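Virulence sensor protein BvgS (Bordetella pertussis, PDB 6ZJ8) is a sensor histidine kinase that probably relays signals controlling virulence, the PAS domain modelled here likely taking part in signal transduction within it. Local coordinates at residues L54-V59 against H85-T90. Numbering follows the deposited sequence.
Sequences LDTFGV and HEFLLT
Thr-56 comes first along helix 51-57, meeting Phe-87 of helix 79-87 head-on: its methyl CG2 sits over one face of the Phe-87 ring, 4.0 Å from CZ. With OG1 beside the backbone N (chi1 -66°) and CG2 anti to it, the methyl points at the Phe-87 ring while OG1 hydrogen-bonds the carbonyl of Ala-52, one helical turn earlier. The same CG2 also lies 3.8 Å above the centre of the Phe-57 ring, filling the angle between the two aromatics.

Next, Phe-57 sends its ring edge, CE1 and CZ, toward the face of Phe-87 in an offset edge-to-face pair. The planes stand at 89°, and the centroids are 5.3 Å apart. Phe-57 CZ lies 3.6 Å from Phe-87 CD1. Both rings are buried; Leu-80 and Met-84 pack on Phe-57, while Val-105, Val-114 and Trp-135 pack on Phe-87.

Just past the rings Gly-58, with positive phi, is the C' residue of a Schellman motif that ends the helix: Val-59 N reaches back to Leu-54 O (3.2 Å), with a weak bond from Gly-58 N to Asp-55 O. Here two short helices meet through a small aromatic cluster beside the antiparallel sheet of a PAS fold.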
loop_
_atom_site.group_PDB
_atom_site.type_symbol
_atom_site.label_atom_id
_atom_site.label_comp_id
_atom_site.label_asym_id
_atom_site.label_seq_id
_atom_site.Cartn_x
_atom_site.Cartn_y
_atom_site.Cartn_z
ATOM N N LEU A 54 4.967 4.952 1.810
ATOM C CA LEU A 54 6.397 5.238 1.739
ATOM C C LEU A 54 7.073 5.076 3.094
ATOM O O LEU A 54 8.189 4.551 3.177
ATOM C CB LEU A 54 6.612 6.653 1.202
ATOM C CG LEU A 54 6.056 6.908 -0.200
ATOM C CD1 LEU A 54 6.158 8.380 -0.567
ATOM C CD2 LEU A 54 6.793 6.040 -1.215
ATOM N N ASP A 55 6.422 5.527 4.169
ATOM C CA ASP A 55 7.060 5.505 5.481
ATOM C C ASP A 55 7.132 4.102 6.073
ATOM O O ASP A 55 7.963 3.859 6.952
ATOM C CB ASP A 55 6.321 6.440 6.440
ATOM C CG ASP A 55 6.597 7.908 6.156
ATOM O OD1 ASP A 55 7.377 8.204 5.227
ATOM O OD2 ASP A 55 6.034 8.767 6.866
ATOM N N THR A 56 6.281 3.179 5.622
ATOM C CA THR A 56 6.442 1.786 6.019
ATOM C C THR A 56 7.862 1.309 5.752
ATOM O O THR A 56 8.431 0.539 6.536
ATOM C CB THR A 56 5.444 0.903 5.267
ATOM O OG1 THR A 56 4.110 1.225 5.680
ATOM C CG2 THR A 56 5.723 -0.578 5.532
ATOM N N PHE A 57 8.456 1.771 4.651
ATOM C CA PHE A 57 9.777 1.340 4.220
ATOM C C PHE A 57 10.845 2.403 4.428
ATOM O O PHE A 57 12.023 2.136 4.168
ATOM C CB PHE A 57 9.727 0.936 2.743
ATOM C CG PHE A 57 8.571 0.041 2.406
ATOM C CD1 PHE A 57 8.667 -1.330 2.575
ATOM C CD2 PHE A 57 7.383 0.569 1.930
ATOM C CE1 PHE A 57 7.604 -2.157 2.270
ATOM C CE2 PHE A 57 6.315 -0.253 1.626
ATOM C CZ PHE A 57 6.426 -1.617 1.796
ATOM N N GLY A 58 10.471 3.596 4.883
ATOM C CA GLY A 58 11.448 4.638 5.122
ATOM C C GLY A 58 12.064 5.217 3.870
ATOM O O GLY A 58 13.222 5.644 3.903
ATOM N N VAL A 59 11.322 5.249 2.762
ATOM C CA VAL A 59 11.830 5.806 1.513
ATOM C C VAL A 59 10.989 7.006 1.099
ATOM O O VAL A 59 9.982 7.328 1.739
ATOM C CB VAL A 59 11.855 4.751 0.389
ATOM C CG1 VAL A 59 12.701 3.556 0.796
ATOM C CG2 VAL A 59 10.440 4.319 0.015
ATOM N N HIS A 85 7.310 -6.288 -2.233
ATOM C CA HIS A 85 6.618 -7.416 -2.845
ATOM C C HIS A 85 5.742 -8.143 -1.833
ATOM O O HIS A 85 4.650 -8.616 -2.169
ATOM C CB HIS A 85 7.630 -8.381 -3.463
ATOM C CG HIS A 85 7.005 -9.459 -4.292
ATOM N ND1 HIS A 85 6.999 -10.783 -3.908
ATOM C CD2 HIS A 85 6.360 -9.408 -5.481
ATOM C CE1 HIS A 85 6.379 -11.501 -4.827
ATOM N NE2 HIS A 85 5.981 -10.691 -5.791
ATOM N N GLU A 86 6.201 -8.235 -0.583
ATOM C CA GLU A 86 5.435 -8.941 0.437
ATOM C C GLU A 86 4.114 -8.235 0.730
ATOM O O GLU A 86 3.078 -8.890 0.900
ATOM C CB GLU A 86 6.276 -9.079 1.707
ATOM C CG GLU A 86 7.482 -10.000 1.537
ATOM C CD GLU A 86 8.474 -9.906 2.682
ATOM O OE1 GLU A 86 9.636 -10.327 2.496
ATOM O OE2 GLU A 86 8.098 -9.411 3.767
ATOM N N PHE A 87 4.125 -6.903 0.782
ATOM C CA PHE A 87 2.907 -6.165 1.095
ATOM C C PHE A 87 1.943 -6.102 -0.081
ATOM O O PHE A 87 0.733 -5.959 0.124
ATOM C CB PHE A 87 3.250 -4.744 1.542
ATOM C CG PHE A 87 3.864 -4.672 2.905
ATOM C CD1 PHE A 87 5.234 -4.770 3.067
ATOM C CD2 PHE A 87 3.071 -4.505 4.027
ATOM C CE1 PHE A 87 5.801 -4.701 4.325
ATOM C CE2 PHE A 87 3.631 -4.434 5.285
ATOM C CZ PHE A 87 4.996 -4.532 5.436
ATOM N N LEU A 88 2.451 -6.193 -1.307
ATOM C CA LEU A 88 1.606 -6.118 -2.487
ATOM C C LEU A 88 1.027 -7.489 -2.811
ATOM O O LEU A 88 1.382 -8.505 -2.209
ATOM C CB LEU A 88 2.401 -5.583 -3.677
ATOM C CG LEU A 88 3.060 -4.222 -3.454
ATOM C CD1 LEU A 88 4.058 -3.944 -4.556
ATOM C CD2 LEU A 88 2.018 -3.122 -3.393
ATOM N N LEU A 89 0.121 -7.509 -3.781
ATOM C CA LEU A 89 -0.491 -8.734 -4.267
ATOM C C LEU A 89 0.053 -9.066 -5.651
ATOM O O LEU A 89 0.439 -8.178 -6.416
ATOM C CB LEU A 89 -2.014 -8.606 -4.322
ATOM C CG LEU A 89 -2.717 -8.420 -2.977
ATOM C CD1 LEU A 89 -4.225 -8.390 -3.166
ATOM C CD2 LEU A 89 -2.322 -9.519 -2.001
ATOM N N THR A 90 0.079 -10.360 -5.960
ATOM C CA THR A 90 0.596 -10.814 -7.242
ATOM C C THR A 90 -0.256 -10.270 -8.385
ATOM O O THR A 90 -1.440 -9.955 -8.220
ATOM C CB THR A 90 0.631 -12.344 -7.287
ATOM O OG1 THR A 90 1.213 -12.847 -6.078
ATOM C CG2 THR A 90 1.456 -12.826 -8.471
#